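Local atomic coordinates of PhiH1 repressor-like protein (Haloarcula marismortui ATCC 43049, PDB entry 3B73), a protein that probably binds DNA as a repressor-like transcriptional regulator of the winged helix-turn-helix type. Residues G8-I13 against H56-P61; D16-I21 against K51-H56; R40-K43 against S47-L50. All coordinates share one frame; numbering follows the deposited sequence.

Interaction 1 of 3, residues G8-I13 against H56-P61; sequences GSWMTI and HDLLQP
Trp10 and His56 mark the closest backbone approach of the two segments, yet their CA atoms stand 9.9 Å apart, so the meeting is left to side chains. Trp10 belongs to a type I beta turn from Gly8 to Met11, just ahead of helix 13-25. His56 leaves helix 43-55, which ends in a Schellman motif with Asp57, at positive phi, as its C-prime residue, before the chain enters strand 59-62. The Trp10 and His56 side chains reach out from opposite directions and lie face to face: the six-membered ring of the indole and the imidazole have centroids 3.5 Å apart and planes inclined by only 11°. The overlap is close at Trp10 CZ2, 3.3 Å from His56 CG, while His56 CE1 lies over the pyrrole side of the indole. The opposite face meets CG of Met11, a selenomethionine, so the ring lies between His56 and its own sequence neighbour. Leu58 comes in at the edge, near the indole plane, with its CD1 4.1 Å from Trp10 CH2. The rings are also held by polar neighbours, Trp10 NE1 giving a hydrogen bond to Ala83 O and His56 ND1 making a weak one with Glu86 OE2. The stack thus joins the N-terminal turn to the end of helix 43-55 by dispersion between flat faces, and the Glu86 carboxylate may favour a protonated imidazole against the electron-rich indole.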
loop_
_atom_site.group_PDB
_atom_site.type_symbol
_atom_site.label_atom_id
_atom_site.label_comp_id
_atom_site.label_asym_id
_atom_site.label_seq_id
_atom_site.Cartn_x
_atom_site.Cartn_y
_atom_site.Cartn_z
ATOM N N GLY B 8 -1.247 9.299 -1.196
ATOM C CA GLY B 8 -2.296 10.252 -1.499
ATOM C C GLY B 8 -3.663 9.628 -1.290
ATOM O O GLY B 8 -3.823 8.409 -1.374
ATOM N N SER B 9 -4.654 10.471 -1.016
ATOM C CA SER B 9 -6.001 10.004 -0.682
ATOM C C SER B 9 -6.697 9.330 -1.866
ATOM O O SER B 9 -7.675 8.606 -1.690
ATOM C CB SER B 9 -6.854 11.157 -0.094
ATOM O OG SER B 9 -6.996 12.245 -0.998
ATOM N N TRP B 10 -6.181 9.564 -3.071
ATOM C CA TRP B 10 -6.725 8.969 -4.289
ATOM C C TRP B 10 -6.146 7.575 -4.593
ATOM O O TRP B 10 -6.527 6.956 -5.575
ATOM C CB TRP B 10 -6.416 9.869 -5.477
ATOM C CG TRP B 10 -4.949 10.159 -5.581
ATOM C CD1 TRP B 10 -4.269 11.185 -4.988
ATOM C CD2 TRP B 10 -3.977 9.396 -6.305
ATOM N NE1 TRP B 10 -2.928 11.098 -5.284
ATOM C CE2 TRP B 10 -2.723 10.015 -6.098
ATOM C CE3 TRP B 10 -4.043 8.242 -7.116
ATOM C CZ2 TRP B 10 -1.539 9.529 -6.674
ATOM C CZ3 TRP B 10 -2.853 7.756 -7.692
ATOM C CH2 TRP B 10 -1.621 8.397 -7.457
HETATM N N MSE B 11 -5.229 7.088 -3.764
HETATM C CA MSE B 11 -4.553 5.835 -4.087
HETATM C C MSE B 11 -5.293 4.624 -3.556
HETATM O O MSE B 11 -6.063 4.717 -2.605
HETATM C CB MSE B 11 -3.102 5.827 -3.589
HETATM C CG MSE B 11 -2.218 6.867 -4.223
HETATM SE SE MSE B 11 -0.406 6.729 -3.515
HETATM C CE MSE B 11 0.109 5.155 -4.428
ATOM N N THR B 12 -5.053 3.485 -4.201
ATOM C CA THR B 12 -5.517 2.194 -3.730
ATOM C C THR B 12 -4.290 1.365 -3.417
ATOM O O THR B 12 -3.164 1.727 -3.752
ATOM C CB THR B 12 -6.308 1.440 -4.823
ATOM O OG1 THR B 12 -5.428 1.109 -5.911
ATOM C CG2 THR B 12 -7.454 2.311 -5.344
ATOM N N ILE B 13 -4.491 0.222 -2.810
ATOM C CA ILE B 13 -3.334 -0.562 -2.412
ATOM C C ILE B 13 -2.623 -1.117 -3.647
ATOM O O ILE B 13 -1.414 -1.353 -3.620
ATOM C CB ILE B 13 -3.726 -1.660 -1.393
ATOM C CG1 ILE B 13 -2.472 -2.266 -0.762
ATOM C CG2 ILE B 13 -4.609 -2.693 -2.052
ATOM C CD1 ILE B 13 -2.711 -3.005 0.476
ATOM N N HIS B 56 -0.732 11.274 -12.220
ATOM C CA HIS B 56 -0.048 11.802 -11.043
ATOM C C HIS B 56 1.468 11.757 -11.194
ATOM O O HIS B 56 2.200 11.956 -10.233
ATOM C CB HIS B 56 -0.510 11.069 -9.787
ATOM C CG HIS B 56 -1.938 11.337 -9.441
ATOM N ND1 HIS B 56 -2.311 12.292 -8.517
ATOM C CD2 HIS B 56 -3.090 10.800 -9.909
ATOM C CE1 HIS B 56 -3.627 12.322 -8.425
ATOM N NE2 HIS B 56 -4.125 11.424 -9.254
ATOM N N ASP B 57 1.920 11.494 -12.417
ATOM C CA ASP B 57 3.337 11.531 -12.760
ATOM C C ASP B 57 4.195 10.584 -11.924
ATOM O O ASP B 57 5.375 10.820 -11.737
ATOM C CB ASP B 57 3.874 12.966 -12.678
ATOM C CG ASP B 57 3.768 13.707 -14.006
ATOM O OD1 ASP B 57 2.672 13.740 -14.619
ATOM O OD2 ASP B 57 4.799 14.259 -14.441
ATOM N N LEU B 58 3.599 9.500 -11.447
ATOM C CA LEU B 58 4.343 8.438 -10.796
ATOM C C LEU B 58 4.773 7.406 -11.829
ATOM O O LEU B 58 5.728 6.646 -11.615
ATOM C CB LEU B 58 3.479 7.800 -9.723
ATOM C CG LEU B 58 3.076 8.811 -8.651
ATOM C CD1 LEU B 58 2.423 8.120 -7.445
ATOM C CD2 LEU B 58 4.282 9.648 -8.203
ATOM N N LEU B 59 4.042 7.385 -12.944
ATOM C CA LEU B 59 4.398 6.601 -14.112
ATOM C C LEU B 59 4.363 7.529 -15.318
ATOM O O LEU B 59 3.844 8.632 -15.227
ATOM C CB LEU B 59 3.406 5.470 -14.334
ATOM C CG LEU B 59 3.411 4.331 -13.314
ATOM C CD1 LEU B 59 2.377 3.290 -13.697
ATOM C CD2 LEU B 59 4.801 3.688 -13.174
ATOM N N GLN B 60 4.937 7.087 -16.434
ATOM C CA GLN B 60 4.733 7.757 -17.718
ATOM C C GLN B 60 4.482 6.743 -18.823
ATOM O O GLN B 60 5.121 5.691 -18.869
ATOM C CB GLN B 60 5.903 8.668 -18.087
ATOM C CG GLN B 60 7.237 7.976 -18.271
ATOM C CD GLN B 60 8.344 8.969 -18.565
ATOM O OE1 GLN B 60 9.281 9.135 -17.770
ATOM N NE2 GLN B 60 8.229 9.655 -19.705
ATOM N N PRO B 61 3.508 7.046 -19.689
ATOM C CA PRO B 61 3.122 6.187 -20.806
ATOM C C PRO B 61 4.129 6.323 -21.957
ATOM O O PRO B 61 4.476 7.434 -22.362
ATOM C CB PRO B 61 1.767 6.766 -21.214
ATOM C CG PRO B 61 1.903 8.207 -20.887
ATOM C CD PRO B 61 2.598 8.198 -19.562
#

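Interaction 2 of 3, residues D16-I21 against K51-H56; sequences DRILEI and KKLADH
Leu53 meets Ile18 and Leu19 where helix 13-25 packs against helix 43-55, an interhelical contact in the hydrophobic core of the winged helix-turn-helix domain. The nearest backbones are at Leu19 and Leu53, whose CA atoms are 8.5 Å apart, and the space between is spanned by branched apolar side chains. Leu53 does so with both of its methyls. Its CD1 comes to 4.0 Å from Ile18 CG2, and its CD2 to the same distance, 4.0 Å, from Leu19 CD1, with Leu19 CG only slightly farther, so the fork of one leucine is shared by two successive residues of the other helix. With chi1 at -66°, Ile18 CG1 stands beside the backbone N and CG2 lies anti to it, the branch that meets Leu53. The core continues past these three residues: Leu59 of strand 59-62 touches both Leu19 and Leu53, and Leu33 of helix 30-34 touches Ile18. Ile18, Leu19, Leu53 and Leu59 are all buried.

The solvent side of helix 43-55 is looser. Lys51 and Asp55 are exposed and one turn apart, and their salt bridge is long and weak, with Lys51 NZ 3.4 Å from Asp55 OD2. Helix 13-25 instead turns a polar face to the subunit interface. There Arg17 forms a salt bridge with Asp16 of the second subunit, and the same pairing recurs in the reverse sense, while Glu20 OE1 forms a salt bridge with Arg5 of its own chain. Within the helix, Arg17 NH1 reaches Glu20 OE2 at 2.8 Å, on the syn side of the carboxylate but 29° out of its plane.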
loop_
_atom_site.group_PDB
_atom_site.type_symbol
_atom_site.label_atom_id
_atom_site.label_comp_id
_atom_site.label_asym_id
_atom_site.label_seq_id
_atom_site.Cartn_x
_atom_site.Cartn_y
_atom_site.Cartn_z
ATOM N N ASP B 16 0.460 0.712 -5.090
ATOM C CA ASP B 16 1.792 0.458 -4.540
ATOM C C ASP B 16 2.337 -0.792 -5.202
ATOM O O ASP B 16 3.511 -0.841 -5.592
ATOM C CB ASP B 16 1.765 0.268 -3.008
ATOM C CG ASP B 16 1.925 1.585 -2.238
ATOM O OD1 ASP B 16 1.774 2.673 -2.827
ATOM O OD2 ASP B 16 2.174 1.539 -1.022
ATOM N N ARG B 17 1.470 -1.788 -5.354
ATOM C CA ARG B 17 1.867 -3.038 -5.996
ATOM C C ARG B 17 2.310 -2.787 -7.418
ATOM O O ARG B 17 3.386 -3.220 -7.830
ATOM C CB ARG B 17 0.734 -4.064 -5.985
ATOM C CG ARG B 17 0.313 -4.476 -4.601
ATOM C CD ARG B 17 1.482 -5.003 -3.781
ATOM N NE ARG B 17 1.075 -4.936 -2.399
ATOM C CZ ARG B 17 1.536 -4.055 -1.526
ATOM N NH1 ARG B 17 2.497 -3.211 -1.856
ATOM N NH2 ARG B 17 1.045 -4.048 -0.306
ATOM N N ILE B 18 1.498 -2.061 -8.176
ATOM C CA ILE B 18 1.885 -1.774 -9.545
ATOM C C ILE B 18 3.202 -1.014 -9.573
ATOM O O ILE B 18 4.083 -1.352 -10.349
ATOM C CB ILE B 18 0.817 -0.981 -10.269
ATOM C CG1 ILE B 18 -0.434 -1.850 -10.428
ATOM C CG2 ILE B 18 1.362 -0.471 -11.594
ATOM C CD1 ILE B 18 -1.643 -1.071 -10.721
ATOM N N LEU B 19 3.346 0.010 -8.733
ATOM C CA LEU B 19 4.604 0.758 -8.740
ATOM C C LEU B 19 5.799 -0.145 -8.421
ATOM O O LEU B 19 6.838 -0.055 -9.063
ATOM C CB LEU B 19 4.562 1.949 -7.782
ATOM C CG LEU B 19 3.780 3.146 -8.300
ATOM C CD1 LEU B 19 3.542 4.106 -7.168
ATOM C CD2 LEU B 19 4.512 3.831 -9.480
ATOM N N GLU B 20 5.631 -1.025 -7.439
ATOM C CA GLU B 20 6.690 -1.935 -6.997
ATOM C C GLU B 20 7.083 -2.902 -8.113
ATOM O O GLU B 20 8.259 -3.199 -8.314
ATOM C CB GLU B 20 6.253 -2.709 -5.742
ATOM C CG GLU B 20 6.179 -1.813 -4.498
ATOM C CD GLU B 20 5.348 -2.400 -3.361
ATOM O OE1 GLU B 20 5.329 -1.768 -2.287
ATOM O OE2 GLU B 20 4.715 -3.475 -3.524
ATOM N N ILE B 21 6.093 -3.370 -8.856
ATOM C CA ILE B 21 6.355 -4.315 -9.923
ATOM C C ILE B 21 7.070 -3.633 -11.074
ATOM O O ILE B 21 8.040 -4.157 -11.618
ATOM C CB ILE B 21 5.065 -4.994 -10.413
ATOM C CG1 ILE B 21 4.650 -6.086 -9.419
ATOM C CG2 ILE B 21 5.276 -5.597 -11.793
ATOM C CD1 ILE B 21 3.160 -6.480 -9.512
ATOM N N LYS B 51 -3.437 4.490 -15.745
ATOM C CA LYS B 51 -3.798 5.815 -16.245
ATOM C C LYS B 51 -3.713 6.815 -15.095
ATOM O O LYS B 51 -3.215 7.937 -15.265
ATOM C CB LYS B 51 -5.200 5.797 -16.872
ATOM C CG LYS B 51 -5.419 6.810 -18.000
ATOM C CD LYS B 51 -5.930 8.142 -17.466
ATOM C CE LYS B 51 -6.312 9.105 -18.590
ATOM N NZ LYS B 51 -6.888 10.377 -18.044
ATOM N N LYS B 52 -4.160 6.383 -13.915
ATOM C CA LYS B 52 -4.184 7.256 -12.741
ATOM C C LYS B 52 -2.767 7.593 -12.264
ATOM O O LYS B 52 -2.439 8.752 -12.030
ATOM C CB LYS B 52 -4.957 6.592 -11.610
ATOM C CG LYS B 52 -5.541 7.560 -10.588
ATOM C CD LYS B 52 -6.897 8.043 -11.048
ATOM C CE LYS B 52 -7.594 8.851 -9.985
ATOM N NZ LYS B 52 -8.684 9.654 -10.602
ATOM N N LEU B 53 -1.928 6.572 -12.135
ATOM C CA LEU B 53 -0.544 6.774 -11.746
ATOM C C LEU B 53 0.174 7.712 -12.715
ATOM O O LEU B 53 0.992 8.535 -12.286
ATOM C CB LEU B 53 0.177 5.422 -11.615
ATOM C CG LEU B 53 -0.354 4.628 -10.413
ATOM C CD1 LEU B 53 -0.155 3.118 -10.553
ATOM C CD2 LEU B 53 0.214 5.180 -9.118
ATOM N N ALA B 54 -0.141 7.602 -14.009
ATOM C CA ALA B 54 0.484 8.463 -15.016
ATOM C C ALA B 54 0.002 9.903 -14.880
ATOM O O ALA B 54 0.789 10.852 -15.032
ATOM C CB ALA B 54 0.241 7.935 -16.429
ATOM N N ASP B 55 -1.284 10.068 -14.575
ATOM C CA ASP B 55 -1.845 11.402 -14.347
ATOM C C ASP B 55 -1.128 12.073 -13.211
ATOM O O ASP B 55 -0.941 13.294 -13.228
ATOM C CB ASP B 55 -3.344 11.320 -14.037
ATOM C CG ASP B 55 -4.166 10.856 -15.245
ATOM O OD1 ASP B 55 -3.630 10.893 -16.374
ATOM O OD2 ASP B 55 -5.345 10.469 -15.068
ATOM N N HIS B 56 -0.732 11.274 -12.220
ATOM C CA HIS B 56 -0.048 11.802 -11.043
ATOM C C HIS B 56 1.468 11.757 -11.194
ATOM O O HIS B 56 2.200 11.956 -10.233
ATOM C CB HIS B 56 -0.510 11.069 -9.787
ATOM C CG HIS B 56 -1.938 11.337 -9.441
ATOM N ND1 HIS B 56 -2.311 12.292 -8.517
ATOM C CD2 HIS B 56 -3.090 10.800 -9.909
ATOM C CE1 HIS B 56 -3.627 12.322 -8.425
ATOM N NE2 HIS B 56 -4.125 11.424 -9.254
#

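Interaction 3 of 3, residues R40-K43 against S47-L50; sequences RISK and SRRL. With SO4 (sulfate ion), chain D.
Ser47 N donates to Lys43 O at 3.0 Å, with an N-H...O angle of 164°, in the first turn of helix 43-55. The same carbonyl oxygen is met weakly by the hydroxyl of Ser47, whose OG lies 3.4 Å away, so backbone and side chain of one residue converge on one acceptor. Just ahead of the helix, Ser42 in the N-cap position holds a sulfate ion, probably from the crystallisation liquor. Its backbone N gives a short, nearly straight hydrogen bond to sulfate O3 (2.6 Å), and its OG stands 3.1 Å from that oxygen. With chi1 at 72°, OG sits between the backbone N and the carbonyl carbon, on the side of the sulfate. Ser42 OG hydrogen-bonds with Ser44 OG and Ser45 OG, and Ser45 OG itself binds the sulfate, so Ser42 and Ser45 both hold the ion, with Ser44 linked to Ser42.

Farther out the contact turns apolar. Ile41 lays its CB and CG2 against the sulfate and sends CD1 the other way, to 4.1 Å from Arg49 CG, the two side chains crossing at about a right angle. Arg49 is bent at chi2 and chi3, which carries its guanidinium away from Ile41 to a salt bridge with Asp15 OD2 and a hydrogen bond to Trp10 O. Trp14 of helix 13-25 backs Ile41 as well. In winged helix-turn-helix proteins the helix in this place is usually the DNA-recognition helix, and an anion held at its serine-rich start is consistent with a contact to the DNA phosphate backbone.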
loop_
_atom_site.group_PDB
_atom_site.type_symbol
_atom_site.label_atom_id
_atom_site.label_comp_id
_atom_site.label_asym_id
_atom_site.label_seq_id
_atom_site.Cartn_x
_atom_site.Cartn_y
_atom_site.Cartn_z
ATOM N N ARG B 40 -4.474 -8.534 -7.661
ATOM C CA ARG B 40 -5.773 -9.200 -7.516
ATOM C C ARG B 40 -6.915 -8.332 -8.059
ATOM O O ARG B 40 -8.048 -8.412 -7.590
ATOM C CB ARG B 40 -6.026 -9.529 -6.043
ATOM C CG ARG B 40 -4.801 -10.083 -5.297
ATOM C CD ARG B 40 -4.470 -11.493 -5.749
ATOM N NE ARG B 40 -5.636 -12.350 -5.599
ATOM C CZ ARG B 40 -5.824 -13.500 -6.240
ATOM N NH1 ARG B 40 -4.915 -13.951 -7.095
ATOM N NH2 ARG B 40 -6.930 -14.200 -6.028
ATOM N N ILE B 41 -6.604 -7.464 -9.013
ATOM C CA ILE B 41 -7.645 -6.724 -9.714
ATOM C C ILE B 41 -7.571 -7.082 -11.194
ATOM O O ILE B 41 -6.572 -7.666 -11.647
ATOM C CB ILE B 41 -7.540 -5.193 -9.513
ATOM C CG1 ILE B 41 -6.144 -4.688 -9.879
ATOM C CG2 ILE B 41 -7.850 -4.824 -8.056
ATOM C CD1 ILE B 41 -6.023 -3.169 -9.942
ATOM N N SER B 42 -8.627 -6.742 -11.935
ATOM C CA SER B 42 -8.767 -7.107 -13.352
ATOM C C SER B 42 -7.883 -6.277 -14.280
ATOM O O SER B 42 -7.406 -5.181 -13.924
ATOM C CB SER B 42 -10.228 -6.959 -13.802
ATOM O OG SER B 42 -10.596 -5.582 -13.895
ATOM N N LYS B 43 -7.692 -6.799 -15.487
ATOM C CA LYS B 43 -6.874 -6.144 -16.493
ATOM C C LYS B 43 -7.386 -4.726 -16.756
ATOM O O LYS B 43 -6.587 -3.794 -16.932
ATOM C CB LYS B 43 -6.798 -6.989 -17.786
ATOM C CG LYS B 43 -5.810 -6.448 -18.861
ATOM C CD LYS B 43 -5.946 -7.151 -20.239
ATOM C CE LYS B 43 -5.331 -6.317 -21.378
ATOM N NZ LYS B 43 -5.184 -7.069 -22.673
ATOM N N SER B 47 -5.461 -1.197 -15.996
ATOM C CA SER B 47 -5.404 -0.082 -16.950
ATOM C C SER B 47 -5.837 1.237 -16.324
ATOM O O SER B 47 -5.207 2.285 -16.547
ATOM C CB SER B 47 -6.254 -0.363 -18.190
ATOM O OG SER B 47 -5.596 -1.295 -19.026
ATOM N N ARG B 48 -6.923 1.188 -15.557
ATOM C CA ARG B 48 -7.407 2.372 -14.848
ATOM C C ARG B 48 -6.367 2.925 -13.870
ATOM O O ARG B 48 -6.096 4.124 -13.869
ATOM C CB ARG B 48 -8.715 2.060 -14.120
ATOM C CG ARG B 48 -9.940 2.427 -14.932
ATOM C CD ARG B 48 -11.238 1.996 -14.253
ATOM N NE ARG B 48 -11.684 0.680 -14.709
ATOM C CZ ARG B 48 -11.928 -0.346 -13.901
ATOM N NH1 ARG B 48 -11.779 -0.198 -12.590
ATOM N NH2 ARG B 48 -12.331 -1.512 -14.401
ATOM N N ARG B 49 -5.777 2.050 -13.058
ATOM C CA ARG B 49 -4.741 2.466 -12.118
ATOM C C ARG B 49 -3.504 2.978 -12.844
ATOM O O ARG B 49 -2.895 3.976 -12.428
ATOM C CB ARG B 49 -4.362 1.328 -11.166
ATOM C CG ARG B 49 -5.510 0.850 -10.303
ATOM C CD ARG B 49 -6.435 1.970 -9.872
ATOM N NE ARG B 49 -5.791 3.019 -9.074
ATOM C CZ ARG B 49 -6.454 4.054 -8.570
ATOM N NH1 ARG B 49 -7.757 4.158 -8.795
ATOM N NH2 ARG B 49 -5.839 4.990 -7.853
ATOM N N LEU B 50 -3.127 2.315 -13.935
ATOM C CA LEU B 50 -1.992 2.816 -14.731
ATOM C C LEU B 50 -2.243 4.258 -15.201
ATOM O O LEU B 50 -1.370 5.141 -15.079
ATOM C CB LEU B 50 -1.696 1.899 -15.928
ATOM C CG LEU B 50 -1.078 0.540 -15.571
ATOM C CD1 LEU B 50 -1.101 -0.377 -16.782
ATOM C CD2 LEU B 50 0.360 0.694 -15.005
HETATM S S SO4 D . -11.576 -6.229 -9.819
HETATM O O1 SO4 D . -11.405 -5.539 -8.542
HETATM O O2 SO4 D . -12.975 -6.123 -10.261
HETATM O O3 SO4 D . -10.713 -5.590 -10.814
HETATM O O4 SO4 D . -11.196 -7.635 -9.628
#

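How the interactions relate
From the N terminus, residues 8-13 lead into helix 13-25, whose segment 16-21 belongs to interaction 2. The chain then passes through helix 30-34 and the loop at 40-43 before entering helix 43-55, and then reaches strand 59-62. The contacts nest without crossing: interaction 3 closes a short loop at the start of helix 43-55, interaction 2 encloses it by pairing that helix with helix 13-25, and interaction 1 encloses both. His56 is shared by interactions 1 and 2, whose centres are about 5 Å apart. Leu50 of interaction 3 packs on Leu59 and on Ile18. Helix 43-55 carries interactions 2 and 3, and interaction 1 picks up the chain just past its end.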